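Local coordinates for ribonucleoside-diphosphate reductase subunit beta (Streptococcus sanguinis, PDB 4N83) that carries the dinuclear manganese or iron cofactor of a class Ib ribonucleotide reductase, which makes deoxyribonucleotides from ribonucleoside diphosphates, at the interface of chains A and B. Coordinates in Å, arbitrary orientation; residue numbers count along the deposited sequence, not the author numbering. Chains: chain A/B, Ribonucleoside-diphosphate reductase subunit beta.

The beta chains pair through a two-fold interface, so every contact has a twin with the chains exchanged. Contact 1 and contact 2 use neighbouring stretches of the N-terminal arm on opposite partners and lie about 39 Å apart by the centres of their C-alpha atoms. Contact 3 is about 27 Å from contact 1 and 20 Å from contact 2. Helix 84-111 is shared: A:Trp10 packs against B:Lys102 in contact 1, B:Trp10 against A:Lys102 in contact 3. In chain A that helix also carries the metal ligands A:Glu97 and A:His100 and the active-site A:Tyr104, so dimer packing may help to position an element of the cofactor site.

Contact 1: the interface of chains A and B. Residues chain A 8-11; chain B 63, 102, 105, 121.
From A:Ile8 and A:Asn9, which meet B:Phe121 in extended backbone, the chain turns at A:Trp10 and A:Asn11, where psi is close to zero. The turn is of the Asx type: A:Asn9 OD1 accepts the backbone N of A:Asn11 at 3.0 Å, with the donor above the carbonyl plane. This bond helps fix the amide that lies on B:Phe121. The amide and phenyl planes are 17° apart and stacked, with A:Asn9 CG 3.4 Å from B:Phe121 CE2, while A:Asn9 CB sits over the ring face toward its rim. Because CG of A:Asn9 is anti to the backbone N (chi1 -177°), the amide extends over the phenyl ring.

The second hold of this N-terminal arm is an indole laid on a lysine chain from helix 84-111. B:Lys102 runs its methylenes across one face of A:Trp10: CG is 3.5 Å from the centroid of the five-membered ring, and CD is 3.7 Å from that of the six-membered ring. Between these two grips, B:Ser105 makes weak polar contacts, its OG receiving A:Trp10 N at 3.5 Å and its backbone O receiving A:Asn11 ND2 at 3.3 Å. Besides these weak bonds, the amide and the indole pack on side chains of the partner's helices. A final bend in B:Lys102 (chi4 -78°) turns NZ away from the indole, while CE stays 3.7 Å from A:Trp10 CE3.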
loop_
_atom_site.group_PDB
_atom_site.type_symbol
_atom_site.label_atom_id
_atom_site.label_comp_id
_atom_site.label_asym_id
_atom_site.label_seq_id
_atom_site.Cartn_x
_atom_site.Cartn_y
_atom_site.Cartn_z
ATOM N N ILE A 8 -11.898 8.083 9.190
ATOM C CA ILE A 8 -10.578 8.437 9.718
ATOM C C ILE A 8 -10.353 9.954 9.669
ATOM O O ILE A 8 -10.517 10.588 8.622
ATOM C CB ILE A 8 -9.435 7.680 8.992
ATOM C CG1 ILE A 8 -8.101 7.891 9.718
ATOM C CG2 ILE A 8 -9.321 8.092 7.527
ATOM C CD1 ILE A 8 -7.000 6.959 9.259
ATOM N N ASN A 9 -9.996 10.523 10.820
ATOM C CA ASN A 9 -9.764 11.957 10.963
ATOM C C ASN A 9 -8.320 12.211 11.373
ATOM O O ASN A 9 -7.908 11.823 12.466
ATOM C CB ASN A 9 -10.715 12.540 12.014
ATOM C CG ASN A 9 -10.587 14.050 12.159
ATOM O OD1 ASN A 9 -10.006 14.726 11.308
ATOM N ND2 ASN A 9 -11.141 14.586 13.241
ATOM N N TRP A 10 -7.558 12.867 10.498
ATOM C CA TRP A 10 -6.147 13.167 10.765
ATOM C C TRP A 10 -5.953 14.445 11.598
ATOM O O TRP A 10 -4.826 14.790 11.957
ATOM C CB TRP A 10 -5.358 13.244 9.452
ATOM C CG TRP A 10 -5.218 11.911 8.757
ATOM C CD1 TRP A 10 -6.160 11.277 7.999
ATOM C CD2 TRP A 10 -4.065 11.058 8.757
ATOM N NE1 TRP A 10 -5.668 10.082 7.528
ATOM C CE2 TRP A 10 -4.384 9.923 7.978
ATOM C CE3 TRP A 10 -2.793 11.140 9.339
ATOM C CZ2 TRP A 10 -3.479 8.879 7.766
ATOM C CZ3 TRP A 10 -1.892 10.102 9.127
ATOM C CH2 TRP A 10 -2.241 8.987 8.347
ATOM N N ASN A 11 -7.049 15.143 11.896
ATOM C CA ASN A 11 -7.050 16.220 12.891
ATOM C C ASN A 11 -7.423 15.701 14.283
ATOM O O ASN A 11 -7.486 16.474 15.242
ATOM C CB ASN A 11 -8.015 17.335 12.478
ATOM C CG ASN A 11 -7.566 18.056 11.219
ATOM O OD1 ASN A 11 -6.512 18.690 11.201
ATOM N ND2 ASN A 11 -8.368 17.967 10.162
ATOM N N THR B 63 -14.702 10.958 2.689
ATOM C CA THR B 63 -13.702 10.514 3.660
ATOM C C THR B 63 -14.066 9.136 4.203
ATOM O O THR B 63 -13.238 8.225 4.210
ATOM C CB THR B 63 -13.589 11.493 4.852
ATOM O OG1 THR B 63 -13.470 12.835 4.370
ATOM C CG2 THR B 63 -12.379 11.162 5.724
ATOM N N LYS B 102 -6.999 10.616 3.734
ATOM C CA LYS B 102 -6.229 11.658 4.416
ATOM C C LYS B 102 -6.413 13.031 3.771
ATOM O O LYS B 102 -6.509 14.041 4.472
ATOM C CB LYS B 102 -4.739 11.293 4.436
ATOM C CG LYS B 102 -3.866 12.277 5.203
ATOM C CD LYS B 102 -2.456 11.745 5.403
ATOM C CE LYS B 102 -1.611 12.693 6.242
ATOM N NZ LYS B 102 -1.111 13.861 5.464
ATOM N N SER B 105 -9.076 15.442 5.082
ATOM C CA SER B 105 -8.739 16.084 6.353
ATOM C C SER B 105 -7.742 17.228 6.159
ATOM O O SER B 105 -7.770 18.210 6.904
ATOM C CB SER B 105 -8.180 15.061 7.344
ATOM O OG SER B 105 -9.149 14.070 7.643
ATOM N N PHE B 121 -17.336 15.467 11.211
ATOM C CA PHE B 121 -17.108 14.058 11.551
ATOM C C PHE B 121 -18.197 13.487 12.468
ATOM O O PHE B 121 -18.511 12.296 12.393
ATOM C CB PHE B 121 -15.710 13.851 12.150
ATOM C CG PHE B 121 -14.622 13.744 11.116
ATOM C CD1 PHE B 121 -14.326 12.521 10.524
ATOM C CD2 PHE B 121 -13.904 14.865 10.719
ATOM C CE1 PHE B 121 -13.332 12.417 9.564
ATOM C CE2 PHE B 121 -12.909 14.767 9.760
ATOM C CZ PHE B 121 -12.622 13.543 9.182
#

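Contact 2: the interface of chains A and B. Residues chain A 64, 131, 135; chain B 4-5.
The N-terminal loop of chain B, at B:Tyr4 and B:Tyr5, lies across helix 128-143 of chain A and touches helix 49-78. Both helices belong to the helical, ferritin-like fold of the ribonucleotide reductase small subunit, and the loop extends the dimer contact over its surface. A:Gln131 reads the loop backbone with both ends of its amide. Its OE1 accepts B:Tyr5 N at 3.3 Å, in the carbonyl plane and on a lone pair, with an angle of 170° at the hydrogen. The same oxygen takes B:Tyr4 N at 2.9 Å, from a donor tilted away from that plane. On the other branch, A:Gln131 NE2 gives to B:Tyr5 O at 3.1 Å, with the acceptor lying in the amide plane. B:Tyr5 is extended, so its N and O can both face the glutamine, and the pair of bonds fixes the rotation of the amide. A bend at chi2 (-68°) of A:Gln131 helps place the amide for this pairing.

One turn further along the helix, A:Glu135 meets the first modelled residue of chain B. Its CG stands 4.0 Å above the plane of the B:Tyr4 ring, over the centre, and the two side chains run at about a right angle. The carboxylate is turned 34° from the ring plane. On the same face, A:Glu135 CA is 3.9 Å from B:Tyr4 CD1. On helix 49-78, A:Leu64 CD1 comes within 3.9 Å of B:Tyr5 O.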
loop_
_atom_site.group_PDB
_atom_site.type_symbol
_atom_site.label_atom_id
_atom_site.label_comp_id
_atom_site.label_asym_id
_atom_site.label_seq_id
_atom_site.Cartn_x
_atom_site.Cartn_y
_atom_site.Cartn_z
ATOM N N LEU A 64 12.822 -13.078 -2.313
ATOM C CA LEU A 64 11.894 -14.021 -1.692
ATOM C C LEU A 64 11.271 -13.437 -0.423
ATOM O O LEU A 64 10.087 -13.644 -0.154
ATOM C CB LEU A 64 12.620 -15.330 -1.354
ATOM C CG LEU A 64 11.760 -16.520 -0.921
ATOM C CD1 LEU A 64 10.996 -17.097 -2.104
ATOM C CD2 LEU A 64 12.626 -17.588 -0.274
ATOM N N GLN A 131 13.934 -21.303 1.987
ATOM C CA GLN A 131 12.592 -21.881 2.112
ATOM C C GLN A 131 12.253 -22.221 3.560
ATOM O O GLN A 131 11.122 -22.014 3.999
ATOM C CB GLN A 131 12.457 -23.137 1.244
ATOM C CG GLN A 131 12.471 -22.868 -0.254
ATOM C CD GLN A 131 11.237 -22.121 -0.731
ATOM O OE1 GLN A 131 10.132 -22.343 -0.234
ATOM N NE2 GLN A 131 11.418 -21.232 -1.702
ATOM N N GLU A 135 9.731 -20.244 6.014
ATOM C CA GLU A 135 8.725 -21.094 6.661
ATOM C C GLU A 135 8.580 -20.769 8.148
ATOM O O GLU A 135 7.467 -20.756 8.674
ATOM C CB GLU A 135 9.080 -22.576 6.493
ATOM C CG GLU A 135 7.960 -23.539 6.872
ATOM C CD GLU A 135 8.434 -24.974 7.028
ATOM O OE1 GLU A 135 9.514 -25.317 6.502
ATOM O OE2 GLU A 135 7.718 -25.764 7.679
ATOM N N TYR B 4 7.708 -23.989 -0.157
ATOM C CA TYR B 4 6.672 -23.408 0.752
ATOM C C TYR B 4 6.161 -22.053 0.258
ATOM O O TYR B 4 4.954 -21.805 0.265
ATOM C CB TYR B 4 7.225 -23.274 2.176
ATOM C CG TYR B 4 6.203 -22.793 3.186
ATOM C CD1 TYR B 4 6.247 -21.494 3.686
ATOM C CD2 TYR B 4 5.188 -23.637 3.635
ATOM C CE1 TYR B 4 5.314 -21.052 4.608
ATOM C CE2 TYR B 4 4.249 -23.202 4.557
ATOM C CZ TYR B 4 4.316 -21.909 5.041
ATOM O OH TYR B 4 3.386 -21.471 5.957
ATOM N N TYR B 5 7.082 -21.183 -0.160
ATOM C CA TYR B 5 6.735 -19.856 -0.675
ATOM C C TYR B 5 7.466 -19.585 -1.990
ATOM O O TYR B 5 8.560 -20.101 -2.213
ATOM C CB TYR B 5 7.089 -18.780 0.355
ATOM C CG TYR B 5 6.060 -17.678 0.462
ATOM C CD1 TYR B 5 6.113 -16.560 -0.365
ATOM C CD2 TYR B 5 5.028 -17.759 1.393
ATOM C CE1 TYR B 5 5.166 -15.552 -0.265
ATOM C CE2 TYR B 5 4.077 -16.757 1.500
ATOM C CZ TYR B 5 4.149 -15.657 0.670
ATOM O OH TYR B 5 3.204 -14.660 0.777
#

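Contact 3: the interface of chains A and B. Residues chain A 31, 95, 98-99, 102; chain B 10, 22, 26.
B:Thr26 OG1 donates to the backbone O of B:Trp22 at 2.6 Å, a bond within chain B that helps set the threonine against A:Leu31 and A:Phe95. With OG1 between the backbone N and the carbonyl carbon (chi1 57°), the methyl CG2 is directed over the middle of the B:Trp22 ring, 3.6 Å above its plane. The same methyl is 3.9 Å from A:Phe95 CE1, so it is shared by two aromatic groups of different chains.

B:Trp22, on helix 16-25, is wedged against helix 84-111 of chain A, the helix bearing the active-site tyrosine. Its CG lies anti to the backbone N (chi1 172°), sending the six-membered ring toward that helix. A:Phe95 CE1 is 3.5 Å from B:Trp22 CH2, and B:Trp22 CZ3 lies at the phenyl edge, in the phenyl plane. The two rings are turned about 49° from each other. A:Val99 meets the outer end of the indole with CG2, 3.9 Å from B:Trp22 CZ2.

A:Lys102 passes the NE1 rim of B:Trp22, on the side away from B:Thr26, running antiparallel to the indole with A:Lys102 CD 3.7 Å from B:Trp22 CE2. B:Trp10 CH2 covers that face of B:Trp22, 4.1 Å above the plane and toward the rim, and the lysine methylenes run beside this meeting of the two indoles. A:Leu31 packs against the threonine, its CD2 3.9 Å from B:Thr26 CB.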
loop_
_atom_site.group_PDB
_atom_site.type_symbol
_atom_site.label_atom_id
_atom_site.label_comp_id
_atom_site.label_asym_id
_atom_site.label_seq_id
_atom_site.Cartn_x
_atom_site.Cartn_y
_atom_site.Cartn_z
ATOM N N LEU A 31 10.896 4.974 -6.851
ATOM C CA LEU A 31 10.676 3.941 -7.864
ATOM C C LEU A 31 11.983 3.528 -8.542
ATOM O O LEU A 31 12.884 4.343 -8.734
ATOM C CB LEU A 31 9.683 4.431 -8.925
ATOM C CG LEU A 31 8.204 4.463 -8.535
ATOM C CD1 LEU A 31 7.394 5.188 -9.600
ATOM C CD2 LEU A 31 7.662 3.058 -8.315
ATOM N N PHE A 95 2.853 -1.419 0.441
ATOM C CA PHE A 95 3.125 -0.994 -0.934
ATOM C C PHE A 95 4.628 -0.881 -1.193
ATOM O O PHE A 95 5.121 -1.366 -2.212
ATOM C CB PHE A 95 2.430 0.335 -1.247
ATOM C CG PHE A 95 3.013 1.061 -2.429
ATOM C CD1 PHE A 95 3.049 0.464 -3.683
ATOM C CD2 PHE A 95 3.529 2.341 -2.286
ATOM C CE1 PHE A 95 3.595 1.129 -4.768
ATOM C CE2 PHE A 95 4.070 3.013 -3.368
ATOM C CZ PHE A 95 4.103 2.407 -4.612
ATOM N N SER A 98 6.379 -4.102 -1.761
ATOM C CA SER A 98 6.233 -4.565 -3.148
ATOM C C SER A 98 7.219 -3.865 -4.085
ATOM O O SER A 98 7.713 -4.475 -5.035
ATOM C CB SER A 98 4.797 -4.370 -3.659
ATOM O OG SER A 98 3.974 -5.475 -3.321
ATOM N N VAL A 99 7.493 -2.588 -3.822
ATOM C CA VAL A 99 8.479 -1.832 -4.598
ATOM C C VAL A 99 9.870 -2.429 -4.387
ATOM O O VAL A 99 10.655 -2.527 -5.331
ATOM C CB VAL A 99 8.492 -0.332 -4.223
ATOM C CG1 VAL A 99 9.630 0.399 -4.927
ATOM C CG2 VAL A 99 7.161 0.317 -4.573
ATOM N N LYS A 102 9.997 -5.626 -6.411
ATOM C CA LYS A 102 10.127 -5.333 -7.841
ATOM C C LYS A 102 11.526 -4.833 -8.205
ATOM O O LYS A 102 12.086 -5.248 -9.220
ATOM C CB LYS A 102 9.076 -4.308 -8.290
ATOM C CG LYS A 102 9.230 -3.866 -9.741
ATOM C CD LYS A 102 8.083 -2.983 -10.198
ATOM C CE LYS A 102 8.418 -2.276 -11.504
ATOM N NZ LYS A 102 8.721 -3.227 -12.608
ATOM N N TRP B 10 9.071 -10.069 -11.998
ATOM C CA TRP B 10 8.556 -9.064 -12.931
ATOM C C TRP B 10 9.202 -9.162 -14.320
ATOM O O TRP B 10 9.060 -8.251 -15.137
ATOM C CB TRP B 10 8.737 -7.660 -12.347
ATOM C CG TRP B 10 8.029 -7.473 -11.035
ATOM C CD1 TRP B 10 8.472 -7.858 -9.802
ATOM C CD2 TRP B 10 6.749 -6.863 -10.830
ATOM N NE1 TRP B 10 7.548 -7.521 -8.841
ATOM C CE2 TRP B 10 6.481 -6.909 -9.443
ATOM C CE3 TRP B 10 5.802 -6.279 -11.682
ATOM C CZ2 TRP B 10 5.307 -6.394 -8.887
ATOM C CZ3 TRP B 10 4.632 -5.766 -11.128
ATOM C CH2 TRP B 10 4.397 -5.828 -9.743
ATOM N N TRP B 22 0.464 -1.172 -12.880
ATOM C CA TRP B 22 1.480 -0.785 -11.901
ATOM C C TRP B 22 2.231 0.446 -12.401
ATOM O O TRP B 22 2.369 1.435 -11.680
ATOM C CB TRP B 22 2.460 -1.941 -11.659
ATOM C CG TRP B 22 3.645 -1.580 -10.802
ATOM C CD1 TRP B 22 4.842 -1.084 -11.230
ATOM C CD2 TRP B 22 3.745 -1.696 -9.376
ATOM N NE1 TRP B 22 5.680 -0.880 -10.162
ATOM C CE2 TRP B 22 5.034 -1.249 -9.012
ATOM C CE3 TRP B 22 2.873 -2.132 -8.371
ATOM C CZ2 TRP B 22 5.471 -1.223 -7.685
ATOM C CZ3 TRP B 22 3.311 -2.108 -7.052
ATOM C CH2 TRP B 22 4.599 -1.657 -6.723
ATOM N N THR B 26 1.576 3.813 -10.026
ATOM C CA THR B 26 2.743 4.295 -9.283
ATOM C C THR B 26 3.248 5.623 -9.839
ATOM O O THR B 26 3.638 6.509 -9.078
ATOM C CB THR B 26 3.903 3.282 -9.312
ATOM O OG1 THR B 26 4.259 2.987 -10.668
ATOM C CG2 THR B 26 3.514 1.998 -8.590
#